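Local coordinates for HD domain protein (Enterococcus faecalis, PDB 4LRL) that probably hydrolyses deoxyribonucleoside triphosphates as an allosterically regulated HD-domain phosphohydrolase that binds dGTP, dTTP and a metal ion, at residues P43-I48 and L212-Y217; S163-V168 and F312-Y317; F244-M249 and L412-G417; F295-Q300 and D334-I339. One frame throughout, in Å; residues are numbered along the deposited sequence.

Contact 1. Residues P43-I48 and L212-Y217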
# COMPACT_ATOMS: atom_id res chain seq x y z
N PRO C 43 -11.83 -7.43 -1.83
CA PRO C 43 -10.49 -6.84 -1.83
C PRO C 43 -10.45 -5.41 -1.27
O PRO C 43 -9.39 -4.96 -0.81
CB PRO C 43 -10.08 -6.87 -3.31
CG PRO C 43 -11.36 -6.98 -4.07
CD PRO C 43 -12.31 -7.74 -3.19
N VAL C 44 -11.59 -4.73 -1.28
CA VAL C 44 -11.66 -3.33 -0.84
C VAL C 44 -11.94 -3.18 0.67
O VAL C 44 -11.19 -2.49 1.37
CB VAL C 44 -12.70 -2.55 -1.69
CG1 VAL C 44 -12.94 -1.14 -1.13
CG2 VAL C 44 -12.26 -2.50 -3.14
N HIS C 45 -13.00 -3.83 1.15
CA HIS C 45 -13.40 -3.73 2.55
C HIS C 45 -12.98 -4.95 3.36
O HIS C 45 -13.43 -5.13 4.50
CB HIS C 45 -14.92 -3.49 2.66
CG HIS C 45 -15.38 -2.29 1.90
ND1 HIS C 45 -14.91 -1.03 2.16
CD2 HIS C 45 -16.25 -2.17 0.87
CE1 HIS C 45 -15.47 -0.17 1.32
NE2 HIS C 45 -16.29 -0.83 0.53
N ASN C 46 -12.09 -5.75 2.77
CA ASN C 46 -11.60 -7.01 3.32
C ASN C 46 -12.70 -8.05 3.46
O ASN C 46 -12.58 -9.14 2.89
CB ASN C 46 -10.79 -6.79 4.61
CG ASN C 46 -9.67 -5.77 4.42
OD1 ASN C 46 -8.78 -5.96 3.59
ND2 ASN C 46 -9.73 -4.68 5.17
N TYR C 47 -13.79 -7.72 4.16
CA TYR C 47 -14.94 -8.61 4.31
C TYR C 47 -16.27 -7.87 4.19
O TYR C 47 -16.41 -6.73 4.67
CB TYR C 47 -14.90 -9.29 5.67
CG TYR C 47 -13.76 -10.26 5.85
CD1 TYR C 47 -12.52 -9.83 6.34
CD2 TYR C 47 -13.90 -11.61 5.53
CE1 TYR C 47 -11.47 -10.71 6.51
CE2 TYR C 47 -12.85 -12.50 5.70
CZ TYR C 47 -11.64 -12.05 6.19
OH TYR C 47 -10.60 -12.92 6.36
N ILE C 48 -17.23 -8.53 3.54
CA ILE C 48 -18.62 -8.12 3.59
C ILE C 48 -19.28 -9.02 4.64
O ILE C 48 -19.12 -10.25 4.58
CB ILE C 48 -19.34 -8.28 2.22
CG1 ILE C 48 -18.54 -7.65 1.06
CG2 ILE C 48 -20.80 -7.78 2.28
CD1 ILE C 48 -18.18 -6.16 1.20
N LEU C 212 -15.66 5.25 -5.24
CA LEU C 212 -14.39 5.97 -5.26
C LEU C 212 -13.23 5.07 -4.84
O LEU C 212 -12.21 5.00 -5.53
CB LEU C 212 -14.44 7.26 -4.44
CG LEU C 212 -15.36 8.35 -5.03
CD1 LEU C 212 -15.59 9.49 -4.02
CD2 LEU C 212 -14.89 8.91 -6.40
N LEU C 213 -13.41 4.34 -3.74
CA LEU C 213 -12.39 3.45 -3.24
C LEU C 213 -12.18 2.25 -4.16
O LEU C 213 -11.04 1.88 -4.46
CB LEU C 213 -12.74 2.97 -1.84
CG LEU C 213 -12.65 3.99 -0.70
CD1 LEU C 213 -13.37 3.45 0.56
CD2 LEU C 213 -11.18 4.34 -0.39
N ARG C 214 -13.29 1.64 -4.59
CA ARG C 214 -13.27 0.43 -5.41
C ARG C 214 -12.76 0.73 -6.83
O ARG C 214 -11.95 -0.02 -7.38
CB ARG C 214 -14.67 -0.20 -5.46
CG ARG C 214 -14.74 -1.54 -6.25
CD ARG C 214 -16.11 -2.25 -6.05
NE ARG C 214 -16.51 -2.25 -4.64
CZ ARG C 214 -16.16 -3.20 -3.77
NH1 ARG C 214 -16.55 -3.10 -2.52
NH2 ARG C 214 -15.43 -4.24 -4.16
N ASP C 215 -13.25 1.82 -7.42
CA ASP C 215 -12.75 2.23 -8.72
C ASP C 215 -11.25 2.54 -8.68
O ASP C 215 -10.52 2.17 -9.59
CB ASP C 215 -13.55 3.40 -9.27
CG ASP C 215 -15.00 3.05 -9.53
OD1 ASP C 215 -15.36 1.84 -9.51
OD2 ASP C 215 -15.80 3.98 -9.75
N ALA C 216 -10.80 3.19 -7.60
CA ALA C 216 -9.37 3.45 -7.41
C ALA C 216 -8.60 2.15 -7.24
O ALA C 216 -7.52 2.00 -7.82
CB ALA C 216 -9.14 4.36 -6.21
N TYR C 217 -9.17 1.22 -6.46
CA TYR C 217 -8.51 -0.03 -6.16
C TYR C 217 -8.24 -0.82 -7.44
O TYR C 217 -7.14 -1.36 -7.62
CB TYR C 217 -9.32 -0.87 -5.16
CG TYR C 217 -8.60 -2.13 -4.69
CD1 TYR C 217 -7.76 -2.11 -3.57
CD2 TYR C 217 -8.73 -3.34 -5.39
CE1 TYR C 217 -7.08 -3.27 -3.15
CE2 TYR C 217 -8.06 -4.49 -4.99
CZ TYR C 217 -7.23 -4.45 -3.87
OH TYR C 217 -6.56 -5.59 -3.47
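H45 NE2 and R214 NH1 both go to one acceptor, OD2 of D210, and the other guanidinium nitrogen, R214 NH2, makes a salt bridge with D42. The guanidinium is thus held through both NH1 and NH2, which should limit its rotation. R214 lies on helix 206-219 of the HD domain, and H45 lies in the turn of the hairpin formed by strands 33-42 and 46-52. The same helix carries the nickel ligand D207, and the R214 side chain comes within about 4 Å (nearest atoms) of that of the nickel ligand H90, placing the contact next to the metal site. R214 CG is anti to the backbone N (chi1 -177°), and a bend at chi3 of -46° swings the guanidinium toward the turn. There R214 NH1 comes 3.5 Å from H45 CD2, with the ring and guanidinium planes 66° apart. V44 packs on R214 and L213 across the contact and on its sequence neighbour H45. Its CG2 sits over one guanidinium face, 3.8 Å from R214 NH2, while its CG1 covers one face of the H45 imidazole. L213 CB packs 4.2 Å from V44 CG1. V44 CG2 also meets Y217 CB at 3.9 Å, so it is wedged between two helix side chains. Y217 stacks on Y217 of a second subunit, so helix 206-219 also lies at a subunit interface. Against its own chain, Y217 lies with one ring face over the P43 carbonyl carbon, and its CE2 is 3.5 Å from P43 CB.

Contact 2. Residues S163-V168 and F312-Y317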
# COMPACT_ATOMS: atom_id res chain seq x y z
N SER C 163 -42.25 -4.69 -8.39
CA SER C 163 -42.93 -5.61 -9.32
C SER C 163 -42.92 -7.06 -8.82
O SER C 163 -41.86 -7.63 -8.58
CB SER C 163 -42.33 -5.55 -10.73
OG SER C 163 -42.32 -4.23 -11.24
N PRO C 164 -44.12 -7.66 -8.70
CA PRO C 164 -44.31 -9.00 -8.17
C PRO C 164 -43.59 -10.08 -8.96
O PRO C 164 -43.27 -11.13 -8.41
CB PRO C 164 -45.82 -9.19 -8.26
CG PRO C 164 -46.38 -7.81 -8.19
CD PRO C 164 -45.40 -7.00 -8.98
N GLU C 165 -43.34 -9.83 -10.25
CA GLU C 165 -42.66 -10.80 -11.10
C GLU C 165 -41.21 -11.09 -10.70
O GLU C 165 -40.63 -12.07 -11.17
CB GLU C 165 -42.71 -10.36 -12.56
CG GLU C 165 -41.93 -9.09 -12.85
CD GLU C 165 -42.36 -8.44 -14.13
OE1 GLU C 165 -41.74 -8.73 -15.18
OE2 GLU C 165 -43.34 -7.65 -14.11
N THR C 166 -40.61 -10.24 -9.85
CA THR C 166 -39.22 -10.43 -9.43
C THR C 166 -39.06 -11.23 -8.13
O THR C 166 -39.93 -11.25 -7.27
CB THR C 166 -38.43 -9.10 -9.31
OG1 THR C 166 -38.96 -8.29 -8.25
CG2 THR C 166 -38.45 -8.33 -10.65
N GLU C 167 -37.91 -11.89 -8.04
CA GLU C 167 -37.45 -12.56 -6.83
C GLU C 167 -37.23 -11.55 -5.70
O GLU C 167 -37.53 -11.84 -4.54
CB GLU C 167 -36.14 -13.29 -7.15
CG GLU C 167 -35.77 -14.44 -6.24
CD GLU C 167 -34.79 -15.40 -6.90
OE1 GLU C 167 -35.02 -15.79 -8.08
OE2 GLU C 167 -33.78 -15.76 -6.25
N VAL C 168 -36.73 -10.36 -6.05
CA VAL C 168 -36.43 -9.29 -5.08
C VAL C 168 -37.68 -8.79 -4.36
O VAL C 168 -37.67 -8.59 -3.14
CB VAL C 168 -35.68 -8.10 -5.74
CG1 VAL C 168 -35.80 -6.83 -4.89
CG2 VAL C 168 -34.21 -8.46 -5.96
N PHE C 312 -40.41 -2.55 -24.50
CA PHE C 312 -39.85 -3.66 -23.74
C PHE C 312 -40.53 -3.87 -22.39
O PHE C 312 -41.12 -2.94 -21.82
CB PHE C 312 -38.34 -3.49 -23.55
CG PHE C 312 -37.96 -2.32 -22.69
CD1 PHE C 312 -37.79 -2.48 -21.31
CD2 PHE C 312 -37.75 -1.06 -23.25
CE1 PHE C 312 -37.43 -1.40 -20.51
CE2 PHE C 312 -37.40 0.02 -22.46
CZ PHE C 312 -37.24 -0.15 -21.08
N THR C 313 -40.45 -5.10 -21.89
CA THR C 313 -40.95 -5.43 -20.56
C THR C 313 -39.77 -5.53 -19.60
O THR C 313 -38.60 -5.57 -20.01
CB THR C 313 -41.75 -6.75 -20.56
OG1 THR C 313 -40.91 -7.81 -21.01
CG2 THR C 313 -42.96 -6.64 -21.48
N LEU C 314 -40.08 -5.56 -18.30
CA LEU C 314 -39.07 -5.74 -17.28
C LEU C 314 -38.24 -7.00 -17.54
O LEU C 314 -37.01 -6.94 -17.55
CB LEU C 314 -39.71 -5.77 -15.89
CG LEU C 314 -38.75 -5.93 -14.70
CD1 LEU C 314 -37.57 -4.96 -14.75
CD2 LEU C 314 -39.51 -5.80 -13.38
N GLN C 315 -38.93 -8.11 -17.78
CA GLN C 315 -38.28 -9.41 -18.02
C GLN C 315 -37.31 -9.41 -19.20
O GLN C 315 -36.28 -10.09 -19.16
CB GLN C 315 -39.34 -10.52 -18.22
CG GLN C 315 -40.21 -10.78 -17.01
CD GLN C 315 -39.47 -11.40 -15.83
OE1 GLN C 315 -38.24 -11.59 -15.87
NE2 GLN C 315 -40.20 -11.73 -14.77
N GLU C 316 -37.64 -8.65 -20.25
CA GLU C 316 -36.77 -8.50 -21.41
C GLU C 316 -35.54 -7.69 -21.08
O GLU C 316 -34.44 -7.96 -21.59
CB GLU C 316 -37.54 -7.87 -22.58
CG GLU C 316 -38.37 -8.88 -23.37
CD GLU C 316 -39.52 -8.24 -24.13
OE1 GLU C 316 -39.70 -7.01 -24.04
OE2 GLU C 316 -40.25 -8.98 -24.82
N TYR C 317 -35.72 -6.69 -20.23
CA TYR C 317 -34.61 -5.85 -19.78
C TYR C 317 -33.63 -6.64 -18.91
O TYR C 317 -32.42 -6.59 -19.14
CB TYR C 317 -35.14 -4.64 -19.03
CG TYR C 317 -34.07 -3.67 -18.57
CD1 TYR C 317 -33.62 -2.65 -19.40
CD2 TYR C 317 -33.53 -3.76 -17.28
CE1 TYR C 317 -32.64 -1.75 -18.96
CE2 TYR C 317 -32.57 -2.87 -16.83
CZ TYR C 317 -32.13 -1.87 -17.67
OH TYR C 317 -31.18 -0.99 -17.21
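L314 reaches from the first turn of helix 314-318 into the bend formed by S163, E165 and T166. Its CB meets the carboxylate of E165, with OE1 3.7 Å away. The next atom, L314 CG, is anti to the backbone N (chi1 -179°), which carries the branch toward the bend, and it lies 4.1 Å from E165 OE1. CD2 is the tip that does the touching. L314 CD2 lies 3.9 Å from T166 CG2 and 3.9 Å from S163 OG, a hydroxyl that is hydrogen-bonded to Q159 O. It also faces E165 CD. Q159 and I160 of helix 153-162 also touch this leucine. The bend is a type I beta turn from S163 to T166 that links helix 153-162 to helix 167-175. T166 is the N-cap of the second helix, its OG1 capping Y169 N, and the same hydroxyl is also bonded to I160 O. The opposing helix starts with a capping box. T313 N donates to E316 OE1 at 3.0 Å, meeting it from above the carboxylate plane, and E316 N returns a weak bond to T313 OG1. At the exposed rim E165 and Q315 approach from opposite directions, their carboxylate and amide planes 32° apart. E165 OE1 comes closest to Q315 CG, at 3.1 Å. Beyond it the Q315 chain bends at chi2 (-68°), which brings Q315 NE2 to 3.4 Å from E165 OE1.

Contact 3. Residues F244-M249 and L412-G417; sequences FAMNGM and LMQKDG
F244 and A245 pair with L412 and M413 as parallel neighbours, the central pair of strands in a mixed four-stranded sheet. Two backbone hydrogen bonds hold them. M413 N donates to F244 O at 2.8 Å, and M246 N donates to M413 O at 2.9 Å. F244 O is also met by a CA-H...O contact from L412 CA at 3.2 Å. The second bond lies where the first strand ends, since M246 already begins a short 3-10 turn leading to helix 249-267.

Apolar packing gathers on the face that carries F244 and L412. L412 is the hub. Its CD2 lies 4.4 Å from F244 CB and 4.2 Å from M249 CB, while its CB meets M246 SD at 4.0 Å. L422 and V425 of helix 422-425 also pack on L412, so this leucine joins the sheet to the start of helix 249-267 and to helix 422-425. A245 and M413 point to the other face, where M413 turns to R236 and Y238 of strand 235-238.

Beyond the strands, one more side chain from each segment meets the other. A type I turn from Q414 to G417 leads the chain into the antiparallel strand 419-421. M246 and Q414 lie side by side, pointing the same way. M246 CG is anti to its own amide nitrogen (chi1 -170°), and it lies 3.7 Å from Q414 OE1.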
# COMPACT_ATOMS: atom_id res chain seq x y z
N PHE C 244 -20.80 15.38 10.08
CA PHE C 244 -19.47 14.92 10.44
C PHE C 244 -18.86 15.84 11.46
O PHE C 244 -18.83 17.06 11.26
CB PHE C 244 -18.57 14.80 9.20
CG PHE C 244 -19.18 13.96 8.11
CD1 PHE C 244 -20.15 14.51 7.26
CD2 PHE C 244 -18.84 12.63 7.97
CE1 PHE C 244 -20.75 13.74 6.29
CE2 PHE C 244 -19.43 11.85 6.98
CZ PHE C 244 -20.38 12.40 6.14
N ALA C 245 -18.39 15.26 12.55
CA ALA C 245 -17.77 16.02 13.63
C ALA C 245 -16.70 16.94 13.05
O ALA C 245 -15.92 16.52 12.18
CB ALA C 245 -17.18 15.08 14.67
N MET C 246 -16.69 18.19 13.51
CA MET C 246 -15.74 19.20 13.04
C MET C 246 -14.27 18.76 13.19
O MET C 246 -13.42 19.17 12.40
CB MET C 246 -15.97 20.55 13.75
CG MET C 246 -15.19 21.73 13.17
SD MET C 246 -15.56 22.11 11.43
CE MET C 246 -14.12 23.09 11.03
N ASN C 247 -13.99 17.91 14.17
CA ASN C 247 -12.61 17.44 14.36
C ASN C 247 -12.13 16.47 13.26
O ASN C 247 -10.96 16.11 13.22
CB ASN C 247 -12.39 16.85 15.76
CG ASN C 247 -13.20 15.58 16.00
OD1 ASN C 247 -12.70 14.48 15.79
ND2 ASN C 247 -14.44 15.74 16.42
N GLY C 248 -13.04 16.07 12.38
CA GLY C 248 -12.70 15.21 11.26
C GLY C 248 -12.75 15.88 9.90
O GLY C 248 -12.80 15.20 8.87
N MET C 249 -12.73 17.22 9.88
CA MET C 249 -12.82 17.99 8.64
C MET C 249 -11.78 17.58 7.57
O MET C 249 -12.12 17.44 6.40
CB MET C 249 -12.70 19.50 8.92
CG MET C 249 -12.57 20.31 7.62
SD MET C 249 -11.92 21.97 7.75
CE MET C 249 -10.39 21.78 8.68
N LEU C 412 -20.80 19.87 8.62
CA LEU C 412 -19.85 19.62 9.71
C LEU C 412 -20.49 20.09 11.00
O LEU C 412 -21.06 21.20 11.05
CB LEU C 412 -18.54 20.35 9.47
CG LEU C 412 -17.72 19.92 8.24
CD1 LEU C 412 -16.93 21.09 7.69
CD2 LEU C 412 -16.78 18.78 8.58
N MET C 413 -20.43 19.26 12.03
CA MET C 413 -21.01 19.63 13.31
C MET C 413 -20.01 20.15 14.34
O MET C 413 -19.03 19.48 14.67
CB MET C 413 -21.84 18.50 13.91
CG MET C 413 -22.70 18.99 15.06
SD MET C 413 -23.72 17.71 15.80
CE MET C 413 -24.99 17.56 14.55
N GLN C 414 -20.29 21.35 14.84
CA GLN C 414 -19.44 22.02 15.82
C GLN C 414 -19.71 21.43 17.20
O GLN C 414 -20.74 20.78 17.42
CB GLN C 414 -19.74 23.52 15.83
CG GLN C 414 -19.81 24.20 14.46
CD GLN C 414 -18.52 24.90 14.07
OE1 GLN C 414 -17.42 24.43 14.38
NE2 GLN C 414 -18.65 26.02 13.39
N LYS C 415 -18.79 21.67 18.13
CA LYS C 415 -18.97 21.29 19.53
C LYS C 415 -20.28 21.82 20.13
O LYS C 415 -20.84 21.21 21.04
CB LYS C 415 -17.78 21.77 20.37
CG LYS C 415 -17.56 20.97 21.65
CD LYS C 415 -17.44 21.88 22.88
CE LYS C 415 -16.90 21.13 24.10
NZ LYS C 415 -17.84 20.09 24.62
N ASP C 416 -20.78 22.93 19.60
CA ASP C 416 -22.03 23.54 20.08
C ASP C 416 -23.30 22.89 19.50
O ASP C 416 -24.43 23.19 19.91
CB ASP C 416 -22.02 25.07 19.88
CG ASP C 416 -22.25 25.49 18.42
OD1 ASP C 416 -21.86 24.76 17.48
OD2 ASP C 416 -22.83 26.58 18.20
N GLY C 417 -23.10 21.98 18.54
CA GLY C 417 -24.19 21.24 17.91
C GLY C 417 -24.73 21.90 16.66
O GLY C 417 -25.66 21.38 16.03

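Contact 4. Residues F295-Q300 and D334-I339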
# COMPACT_ATOMS: atom_id res chain seq x y z
N PHE C 295 -33.61 -2.53 -45.77
CA PHE C 295 -32.56 -3.36 -45.20
C PHE C 295 -33.18 -4.57 -44.50
O PHE C 295 -33.52 -4.49 -43.31
CB PHE C 295 -31.71 -2.53 -44.22
CG PHE C 295 -30.48 -3.25 -43.72
CD1 PHE C 295 -29.30 -3.22 -44.46
CD2 PHE C 295 -30.51 -3.95 -42.51
CE1 PHE C 295 -28.16 -3.88 -44.00
CE2 PHE C 295 -29.39 -4.62 -42.05
CZ PHE C 295 -28.21 -4.58 -42.79
N ASP C 296 -33.32 -5.67 -45.22
CA ASP C 296 -33.98 -6.85 -44.64
C ASP C 296 -33.02 -7.94 -44.12
O ASP C 296 -33.43 -9.08 -43.88
CB ASP C 296 -35.03 -7.44 -45.60
CG ASP C 296 -36.15 -8.20 -44.86
OD1 ASP C 296 -36.20 -8.12 -43.60
OD2 ASP C 296 -36.98 -8.86 -45.53
N TYR C 297 -31.75 -7.57 -43.93
CA TYR C 297 -30.78 -8.50 -43.34
C TYR C 297 -31.05 -8.73 -41.86
O TYR C 297 -31.49 -7.82 -41.14
CB TYR C 297 -29.35 -8.02 -43.55
CG TYR C 297 -28.32 -9.10 -43.34
CD1 TYR C 297 -28.00 -10.00 -44.36
CD2 TYR C 297 -27.67 -9.24 -42.12
CE1 TYR C 297 -27.06 -11.02 -44.17
CE2 TYR C 297 -26.72 -10.25 -41.91
CZ TYR C 297 -26.42 -11.13 -42.93
OH TYR C 297 -25.49 -12.12 -42.72
N ASP C 298 -30.78 -9.95 -41.41
CA ASP C 298 -31.00 -10.36 -40.03
C ASP C 298 -29.84 -9.91 -39.13
O ASP C 298 -28.69 -10.26 -39.38
CB ASP C 298 -31.17 -11.89 -39.97
CG ASP C 298 -31.65 -12.39 -38.62
OD1 ASP C 298 -31.69 -13.63 -38.44
OD2 ASP C 298 -31.99 -11.56 -37.74
N LEU C 299 -30.16 -9.13 -38.09
CA LEU C 299 -29.16 -8.70 -37.10
C LEU C 299 -28.93 -9.75 -36.01
O LEU C 299 -27.97 -9.63 -35.24
CB LEU C 299 -29.57 -7.39 -36.43
CG LEU C 299 -29.58 -6.11 -37.27
CD1 LEU C 299 -30.39 -5.05 -36.56
CD2 LEU C 299 -28.18 -5.63 -37.55
N GLN C 300 -29.82 -10.74 -35.95
CA GLN C 300 -29.73 -11.85 -35.01
C GLN C 300 -29.53 -11.38 -33.57
O GLN C 300 -28.71 -11.92 -32.82
CB GLN C 300 -28.62 -12.83 -35.42
CG GLN C 300 -28.92 -13.59 -36.72
CD GLN C 300 -27.69 -14.22 -37.34
OE1 GLN C 300 -26.81 -14.73 -36.64
NE2 GLN C 300 -27.62 -14.21 -38.67
N ASP C 334 -19.93 -9.33 -39.31
CA ASP C 334 -20.15 -10.01 -40.60
C ASP C 334 -21.44 -9.59 -41.34
O ASP C 334 -21.76 -10.14 -42.40
CB ASP C 334 -20.10 -11.52 -40.40
CG ASP C 334 -18.79 -11.98 -39.78
OD1 ASP C 334 -17.73 -11.38 -40.09
OD2 ASP C 334 -18.81 -12.93 -38.97
N VAL C 335 -22.16 -8.62 -40.78
CA VAL C 335 -23.36 -8.04 -41.39
C VAL C 335 -22.99 -7.13 -42.58
O VAL C 335 -22.02 -6.38 -42.49
CB VAL C 335 -24.18 -7.26 -40.31
CG1 VAL C 335 -25.16 -6.24 -40.93
CG2 VAL C 335 -24.93 -8.24 -39.41
N PRO C 336 -23.74 -7.21 -43.69
CA PRO C 336 -23.36 -6.43 -44.87
C PRO C 336 -23.83 -4.96 -44.81
O PRO C 336 -24.61 -4.50 -45.65
CB PRO C 336 -24.02 -7.19 -46.03
CG PRO C 336 -25.20 -7.83 -45.43
CD PRO C 336 -24.88 -8.10 -43.98
N ASP C 337 -23.35 -4.27 -43.79
CA ASP C 337 -23.36 -2.83 -43.75
C ASP C 337 -21.96 -2.43 -43.34
O ASP C 337 -21.44 -2.93 -42.35
CB ASP C 337 -24.39 -2.31 -42.75
CG ASP C 337 -24.34 -0.79 -42.61
OD1 ASP C 337 -24.66 -0.09 -43.60
OD2 ASP C 337 -23.98 -0.30 -41.51
N SER C 338 -21.36 -1.53 -44.11
CA SER C 338 -19.99 -1.10 -43.89
C SER C 338 -19.79 -0.46 -42.51
O SER C 338 -18.90 -0.84 -41.75
CB SER C 338 -19.56 -0.16 -45.02
OG SER C 338 -18.36 0.54 -44.71
N ILE C 339 -20.66 0.49 -42.19
CA ILE C 339 -20.58 1.25 -40.95
C ILE C 339 -20.75 0.37 -39.71
O ILE C 339 -19.95 0.46 -38.77
CB ILE C 339 -21.60 2.42 -40.97
CG1 ILE C 339 -21.16 3.47 -42.00
CG2 ILE C 339 -21.77 3.05 -39.57
CD1 ILE C 339 -22.24 4.49 -42.36
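The stretches F295 to D298 and D334 to D337 run nearly antiparallel, 163° apart, and meet through their side chains. Y297 and P336 form the closest fit. P336 CD sits over the centre of the tyrosine ring, 3.3 Å from the centroid and 4° off the ring normal, a CH-pi contact. Y297 CG is anti to the backbone N (chi1 -163°), which sends the ring across to the proline. V335 CG2 comes in obliquely and reaches Y297 CE2 at 3.7 Å. The other valine methyl, CG1, meets F295 CZ at 3.9 Å, in the plane of that ring and at its edge. P336 O lies at the same ring's edge, 4.0 Å from F295 CE1. V335 thus touches both aromatic rings. Each loop is also shaped from within. D298 OD2 accepts from Q300 N at 2.9 Å, an Asx turn, and P336 is the centre of an inverse gamma turn. D337 OD1 makes a salt bridge with R285 of helix 270-291. This is surface packing between two helix-connecting loops in the HD-associated region. D337 is the N-cap of helix 338-348, its OD2 bonded to L340 N.

Overall arrangement
From the N terminus, the hairpin turn 43-48 opens contact 1. The chain passes 163-168, where contact 2 opens, before 212-217 closes contact 1. Contact 1 ties the hairpin to a metal-site helix. Residues 244-249 then open contact 3, and 295-300 open contact 4. Residues 312-317 close contact 2, which crosses contacts 3 and 4 as well as contact 1 and links the HD domain to the HD-associated region. Residues 334-339 close contact 4, joining two helix-connecting loops. Residues 412-417 close contact 3, joining the two central strands of the mixed sheet, with contact 4 nested inside its loop. Contacts 3 and 4 lie on opposite sides of the chain's centre, their centres about 62 Å apart. None of the four touches another.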